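Local coordinates for 3-keto-5-aminohexanoate cleavage protein (Archaeoglobus fulgidus, PDB 3LOT) that probably cleaves 3-keto-5-aminohexanoate or a related beta-keto acid, using a zinc ion held in a TIM-barrel fold, at residues Gly117-Ala122 / Ile178-Asn183; Phe201-Leu206 / Glu214-Met219; Val103-Lys108 / Lys165-Lys170. All coordinates share one frame; numbering follows the deposited sequence.

Contact 1 (Gly117-Ala122 / Ile178-Asn183)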
# COMPACT_ATOMS: atom_id res chain seq x y z
N GLY D 117 22.49 6.99 -3.78
CA GLY D 117 22.38 6.93 -5.24
C GLY D 117 22.63 8.24 -5.93
O GLY D 117 22.62 9.28 -5.28
N SER D 118 22.86 8.20 -7.25
CA SER D 118 23.02 9.40 -8.04
C SER D 118 21.61 9.94 -8.33
O SER D 118 20.67 9.17 -8.53
CB SER D 118 23.75 9.11 -9.34
OG SER D 118 25.03 8.68 -9.08
N MSE D 119 21.45 11.26 -8.32
CA MSE D 119 20.09 11.81 -8.51
C MSE D 119 20.18 13.26 -8.94
O MSE D 119 21.16 13.92 -8.66
CB MSE D 119 19.29 11.70 -7.18
CG MSE D 119 19.84 12.54 -6.05
SE MSE D 119 19.07 12.22 -4.30
CE MSE D 119 17.34 13.08 -4.58
N ASN D 120 19.12 13.77 -9.55
CA ASN D 120 18.91 15.22 -9.60
C ASN D 120 18.64 15.66 -8.19
O ASN D 120 18.11 14.90 -7.39
CB ASN D 120 17.76 15.59 -10.52
CG ASN D 120 18.02 15.20 -11.98
OD1 ASN D 120 19.16 14.98 -12.37
ND2 ASN D 120 16.97 15.17 -12.78
N PHE D 121 19.04 16.86 -7.88
CA PHE D 121 18.83 17.45 -6.58
C PHE D 121 18.79 18.94 -6.82
O PHE D 121 19.81 19.57 -6.82
CB PHE D 121 19.97 17.05 -5.63
CG PHE D 121 19.67 17.33 -4.19
CD1 PHE D 121 19.17 18.57 -3.78
CD2 PHE D 121 19.91 16.37 -3.22
CE1 PHE D 121 18.92 18.82 -2.43
CE2 PHE D 121 19.65 16.62 -1.89
CZ PHE D 121 19.16 17.83 -1.50
N ALA D 122 17.58 19.45 -7.09
CA ALA D 122 17.36 20.76 -7.67
C ALA D 122 16.59 21.69 -6.74
O ALA D 122 15.54 21.32 -6.21
CB ALA D 122 16.60 20.60 -9.04
N ILE D 178 12.75 5.08 -3.53
CA ILE D 178 12.60 3.63 -3.42
C ILE D 178 13.81 2.93 -4.03
O ILE D 178 14.32 1.96 -3.47
CB ILE D 178 11.29 3.16 -4.03
CG1 ILE D 178 10.10 3.88 -3.34
CG2 ILE D 178 11.17 1.60 -3.94
CD1 ILE D 178 10.08 3.71 -1.84
N GLY D 179 14.25 3.39 -5.20
CA GLY D 179 15.41 2.77 -5.86
C GLY D 179 16.66 2.76 -5.01
O GLY D 179 17.53 1.91 -5.14
N GLN D 180 16.78 3.77 -4.16
CA GLN D 180 17.93 3.91 -3.25
C GLN D 180 17.87 2.94 -2.05
O GLN D 180 18.91 2.53 -1.50
CB GLN D 180 18.04 5.37 -2.77
CG GLN D 180 18.34 6.34 -3.94
CD GLN D 180 18.78 7.72 -3.51
OE1 GLN D 180 18.89 8.04 -2.32
NE2 GLN D 180 19.04 8.58 -4.49
N ILE D 181 16.66 2.55 -1.66
CA ILE D 181 16.53 1.44 -0.71
C ILE D 181 16.95 0.13 -1.39
O ILE D 181 17.65 -0.70 -0.83
CB ILE D 181 15.13 1.34 -0.14
CG1 ILE D 181 14.70 2.72 0.45
CG2 ILE D 181 15.08 0.19 0.86
CD1 ILE D 181 13.39 2.70 1.30
N TYR D 182 16.53 -0.04 -2.63
CA TYR D 182 16.98 -1.14 -3.47
C TYR D 182 18.49 -1.14 -3.57
O TYR D 182 19.10 -2.20 -3.43
CB TYR D 182 16.33 -1.14 -4.85
CG TYR D 182 15.01 -1.94 -4.91
CD1 TYR D 182 15.02 -3.35 -5.10
CD2 TYR D 182 13.82 -1.32 -4.73
CE1 TYR D 182 13.85 -4.08 -5.13
CE2 TYR D 182 12.64 -2.03 -4.74
CZ TYR D 182 12.65 -3.41 -4.98
OH TYR D 182 11.46 -4.10 -5.04
N ASN D 183 19.08 0.04 -3.84
CA ASN D 183 20.54 0.16 -3.87
C ASN D 183 21.14 -0.29 -2.51
O ASN D 183 22.15 -1.03 -2.48
CB ASN D 183 21.03 1.57 -4.19
CG ASN D 183 20.65 2.07 -5.61
OD1 ASN D 183 20.11 1.32 -6.44
ND2 ASN D 183 20.91 3.38 -5.86
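Q180 and the selenomethionine M119 cross their side chains at about a right angle. This is the mouth of a TIM barrel, where the chain leaving strand 111-115 lies against helix 178-189, which follows the neighbouring parallel strand 170-175. M119 has its CG between the backbone N and the carbonyl carbon (chi1 65°) and bends further out, and its SE lies 3.6 Å from Q180 NE2. The Q180 chain runs extended beyond CG and carries its amide to the backbone of G117, with CD 3.8 Å from G117 N. Q180 NE2 to G117 O, at 3.7 Å, is too long for a hydrogen bond. What fixes the amide is OE1, which accepts from Y176 N; G117 O is bonded by N152 instead. An alanine in place of Q180 would probably leave Y176 N without this acceptor and open a gap between M119 SE and G117. G117 itself fits closely, since a CB there would sit only about 3.1 Å from both Q180 NE2 and N183 ND2. S118 points away from the helix, its OG bonded to N152 N, while N120 OD1 bonds S118 OG of the second subunit. N183 sends its ND2 to M116 O, and that same nitrogen stands 3.9 Å from G117 CA.

Contact 2 (Phe201-Leu206 / Glu214-Met219)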
# COMPACT_ATOMS: atom_id res chain seq x y z
N PHE D 201 15.35 8.26 5.76
CA PHE D 201 14.46 8.44 4.64
C PHE D 201 14.26 9.94 4.50
O PHE D 201 13.90 10.58 5.50
CB PHE D 201 13.13 7.76 4.93
CG PHE D 201 13.22 6.27 5.19
CD1 PHE D 201 14.12 5.47 4.53
CD2 PHE D 201 12.31 5.66 6.05
CE1 PHE D 201 14.12 4.10 4.74
CE2 PHE D 201 12.34 4.29 6.26
CZ PHE D 201 13.25 3.52 5.62
N ILE D 202 14.55 10.51 3.33
CA ILE D 202 14.49 11.96 3.11
C ILE D 202 13.40 12.29 2.08
O ILE D 202 13.45 11.85 0.91
CB ILE D 202 15.83 12.54 2.68
CG1 ILE D 202 16.93 12.12 3.71
CG2 ILE D 202 15.75 14.08 2.57
CD1 ILE D 202 18.25 12.91 3.63
N HIS D 203 12.43 13.06 2.51
CA HIS D 203 11.21 13.30 1.73
C HIS D 203 11.10 14.74 1.34
O HIS D 203 11.21 15.63 2.19
CB HIS D 203 9.98 12.84 2.55
CG HIS D 203 9.86 11.34 2.67
ND1 HIS D 203 9.02 10.59 1.87
CD2 HIS D 203 10.51 10.45 3.46
CE1 HIS D 203 9.14 9.32 2.18
NE2 HIS D 203 10.05 9.20 3.13
N GLY D 204 10.85 14.98 0.06
CA GLY D 204 10.48 16.28 -0.45
C GLY D 204 11.54 16.98 -1.29
O GLY D 204 11.42 18.15 -1.55
N ILE D 205 12.61 16.30 -1.67
CA ILE D 205 13.60 16.89 -2.56
C ILE D 205 13.10 16.80 -4.01
O ILE D 205 12.52 15.78 -4.42
CB ILE D 205 15.00 16.23 -2.43
CG1 ILE D 205 15.53 16.38 -1.00
CG2 ILE D 205 15.99 16.83 -3.44
CD1 ILE D 205 15.62 17.76 -0.48
N LEU D 206 13.32 17.88 -4.77
CA LEU D 206 13.01 17.88 -6.19
C LEU D 206 14.13 17.03 -6.80
O LEU D 206 15.29 17.47 -6.86
CB LEU D 206 12.94 19.30 -6.76
CG LEU D 206 12.73 19.46 -8.30
CD1 LEU D 206 11.53 18.69 -8.79
CD2 LEU D 206 12.66 20.89 -8.77
N GLU D 214 1.67 8.21 2.04
CA GLU D 214 1.94 7.06 1.16
C GLU D 214 3.44 6.80 0.89
O GLU D 214 3.88 5.66 0.93
CB GLU D 214 1.26 7.24 -0.20
CG GLU D 214 -0.20 7.02 -0.19
CD GLU D 214 -1.01 8.25 0.26
OE1 GLU D 214 -0.42 9.25 0.83
OE2 GLU D 214 -2.23 8.20 0.03
N ASP D 215 4.19 7.86 0.58
CA ASP D 215 5.61 7.76 0.29
C ASP D 215 6.41 7.31 1.50
O ASP D 215 7.32 6.48 1.39
CB ASP D 215 6.19 9.12 -0.14
CG ASP D 215 5.59 9.67 -1.43
OD1 ASP D 215 5.20 8.92 -2.37
OD2 ASP D 215 5.49 10.92 -1.49
N VAL D 216 6.11 7.87 2.67
CA VAL D 216 6.80 7.47 3.89
C VAL D 216 6.54 5.98 4.17
O VAL D 216 7.47 5.19 4.35
CB VAL D 216 6.40 8.37 5.08
CG1 VAL D 216 7.05 7.83 6.36
CG2 VAL D 216 6.79 9.82 4.77
N LEU D 217 5.28 5.58 4.12
CA LEU D 217 4.95 4.19 4.43
C LEU D 217 5.63 3.23 3.47
O LEU D 217 6.20 2.20 3.90
CB LEU D 217 3.45 3.97 4.45
CG LEU D 217 3.04 2.59 4.98
CD1 LEU D 217 3.45 2.35 6.49
CD2 LEU D 217 1.54 2.46 4.78
N PHE D 218 5.60 3.58 2.18
CA PHE D 218 6.17 2.72 1.15
C PHE D 218 7.70 2.58 1.30
O PHE D 218 8.22 1.49 1.10
CB PHE D 218 5.74 3.14 -0.25
CG PHE D 218 5.91 2.07 -1.27
CD1 PHE D 218 5.04 1.00 -1.31
CD2 PHE D 218 6.98 2.08 -2.13
CE1 PHE D 218 5.21 -0.03 -2.22
CE2 PHE D 218 7.18 1.03 -3.03
CZ PHE D 218 6.29 -0.01 -3.08
N MSE D 219 8.40 3.66 1.68
CA MSE D 219 9.84 3.62 1.91
C MSE D 219 10.12 2.61 3.01
O MSE D 219 10.93 1.71 2.83
CB MSE D 219 10.40 5.01 2.31
CG MSE D 219 10.39 6.06 1.23
SE MSE D 219 11.91 5.95 0.04
CE MSE D 219 13.27 6.92 1.10
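D215 OD2 ends a side chain whose CB touches the H203 ring; it accepts a hydrogen bond from A212 N and a weak one from Y182 OH of the second subunit. The other carboxylate oxygen, OD1, makes a salt bridge to R225 of that subunit. The setting is a beta-alpha-beta unit of the TIM barrel: helix 213-226 packs on the outside of strand 197-203, running back almost antiparallel to it (162°) with the short axes 9.7 Å apart. H203 carries much of the contact. Its CG lies anti to the carbonyl carbon, and the imidazole reaches the helix with CE1 leading, 3.4 Å from V216 N. V216 covers one face of the ring, its CG2 3.6 Å from the centroid and 13° off the normal, a CH-pi contact. The backbone carbonyl of D215 lies at the ring edge, its C 3.5 Å from H203 CE1, and D215 CB is 3.8 Å from that same CE1, while M219 CG approaches obliquely. H203 ND1 donates to G210 O, which holds the ring's rotation; NE2 is buried and has no partner in the model. The helix residue M219, a selenomethionine, bends at both chi2 and chi3. Its CB sits over the centre of the F201 ring, 4.2 Å from the centroid, in a second CH-pi contact. I202, between the two aromatic residues, points away from the helix. The bent tip of M219 turns back to F201, where CE ends 3.8 Å from CD1.

Contact 3 (Val103-Lys108 / Lys165-Lys170)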
# COMPACT_ATOMS: atom_id res chain seq x y z
N VAL D 103 36.58 14.00 4.98
CA VAL D 103 36.28 14.31 6.36
C VAL D 103 36.33 13.05 7.22
O VAL D 103 36.66 13.16 8.39
CB VAL D 103 34.90 15.06 6.49
CG1 VAL D 103 33.71 14.12 6.28
CG2 VAL D 103 34.81 15.75 7.81
N VAL D 104 36.06 11.87 6.65
CA VAL D 104 35.95 10.63 7.45
C VAL D 104 37.33 10.15 7.94
O VAL D 104 37.50 9.92 9.13
CB VAL D 104 35.06 9.55 6.77
CG1 VAL D 104 35.08 8.24 7.52
CG2 VAL D 104 33.59 10.08 6.65
N PRO D 105 38.34 10.09 7.06
CA PRO D 105 39.67 9.74 7.54
C PRO D 105 40.36 10.86 8.34
O PRO D 105 41.14 10.58 9.26
CB PRO D 105 40.44 9.43 6.25
CG PRO D 105 39.63 10.08 5.18
CD PRO D 105 38.25 9.88 5.61
N ALA D 106 40.05 12.11 8.01
CA ALA D 106 40.57 13.25 8.78
C ALA D 106 40.04 13.28 10.22
O ALA D 106 40.81 13.42 11.19
CB ALA D 106 40.30 14.55 8.06
N LEU D 107 38.72 13.16 10.36
CA LEU D 107 38.07 13.31 11.67
C LEU D 107 37.71 12.00 12.37
O LEU D 107 37.50 12.00 13.58
CB LEU D 107 36.81 14.21 11.59
CG LEU D 107 37.00 15.74 11.63
CD1 LEU D 107 37.82 16.20 10.51
CD2 LEU D 107 35.67 16.44 11.65
N LYS D 108 37.62 10.91 11.63
CA LYS D 108 37.14 9.62 12.18
C LYS D 108 35.94 9.78 13.11
O LYS D 108 36.00 9.44 14.28
CB LYS D 108 38.30 8.90 12.89
CG LYS D 108 39.51 8.68 12.02
CD LYS D 108 40.63 8.07 12.82
CE LYS D 108 41.63 7.35 11.97
NZ LYS D 108 42.12 8.18 10.85
N LYS D 165 34.59 1.81 7.16
CA LYS D 165 35.11 0.70 7.97
C LYS D 165 36.53 0.98 8.48
O LYS D 165 36.85 0.67 9.61
CB LYS D 165 35.10 -0.58 7.15
CG LYS D 165 33.74 -1.23 7.05
CD LYS D 165 33.74 -2.34 6.04
CE LYS D 165 32.35 -2.95 5.90
NZ LYS D 165 32.35 -4.01 4.87
N GLU D 166 37.37 1.53 7.63
CA GLU D 166 38.78 1.83 7.99
C GLU D 166 38.91 2.80 9.16
O GLU D 166 39.85 2.76 9.92
CB GLU D 166 39.47 2.46 6.80
CG GLU D 166 39.80 1.48 5.73
CD GLU D 166 40.18 2.14 4.40
OE1 GLU D 166 40.28 3.39 4.37
OE2 GLU D 166 40.37 1.40 3.39
N ASN D 167 37.97 3.71 9.28
CA ASN D 167 38.03 4.76 10.29
C ASN D 167 36.99 4.54 11.37
O ASN D 167 36.73 5.45 12.19
CB ASN D 167 37.85 6.12 9.62
CG ASN D 167 38.98 6.44 8.65
OD1 ASN D 167 40.08 6.79 9.09
ND2 ASN D 167 38.71 6.33 7.34
N ASP D 168 36.40 3.34 11.39
CA ASP D 168 35.49 2.94 12.44
C ASP D 168 34.39 3.98 12.52
O ASP D 168 34.04 4.47 13.61
CB ASP D 168 36.28 2.82 13.75
CG ASP D 168 35.52 2.08 14.82
OD1 ASP D 168 34.49 1.49 14.49
OD2 ASP D 168 35.95 2.08 16.01
N THR D 169 33.83 4.34 11.37
CA THR D 169 32.71 5.29 11.30
C THR D 169 31.45 4.57 10.84
O THR D 169 31.49 3.82 9.88
CB THR D 169 33.03 6.44 10.35
OG1 THR D 169 34.21 7.13 10.77
CG2 THR D 169 31.85 7.44 10.26
N LYS D 170 30.34 4.79 11.53
CA LYS D 170 29.09 4.15 11.15
C LYS D 170 28.45 4.92 10.01
O LYS D 170 28.29 6.14 10.10
CB LYS D 170 28.07 4.08 12.27
CG LYS D 170 26.89 3.19 11.86
CD LYS D 170 25.95 2.89 12.98
CE LYS D 170 24.79 1.93 12.52
NZ LYS D 170 25.25 0.55 12.28
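K108 runs nearly extended as far as CE and then turns at chi4 (51°), which sets NZ 3.0 Å from N167 OD1. N167 in turn has CG anti to the carbonyl carbon, beside its backbone N, and its side chain crosses that of K108 at about a right angle. The two residues follow helix ends in neighbouring alpha-beta connections of the TIM barrel: helix 103-107 leads into strand 111-115, and helix 154-166, closed by a Schellman motif with D168 at C-prime, leads into strand 170-175. The ammonium group bridges two oxygens. It lies in the plane of the N167 amide, at a C=O...N angle of 159°. K108 NZ also sits on a lone pair of P105 O, again at 3.0 Å but with an angle of 140°. Gripped in this way, K108 folds back over its own helix end while tying it to N167. The N167 amide also lies against the proline, ND2 being 3.7 Å from P105 CB, and that nitrogen bonds I163 O. Both amide ends are therefore engaged, which defines the flip of the group. Nearby, K307 NZ bonds K108 O and D168 O, joining the two turns. Deeper in, T169 OG1, bonded to P109 O, packs 3.5 Å from V104 CG1.

In the fold
Contacts 1 and 2 are neighbours, their centres 11 Å apart, and they touch directly: I178 CD1 lies 3.5 Å from M219 SE, so helices 178-189 and 213-226 pack side by side on the barrel. A122 N and L206 O, 3.0 Å apart, probably form a hydrogen bond between the two loops. Both contacts also reach the second subunit. Contact 3 stands apart, its centre 24 Å from that of contact 1 and 28 Å from that of contact 2, and on the opposite side of the chain's centre from contact 2. Relative to the zinc bound by H50, H52 and E262, I202 of contact 2 comes to about 7 Å, M119 to about 12 Å and V104 to about 13 Å, measured from their side chains.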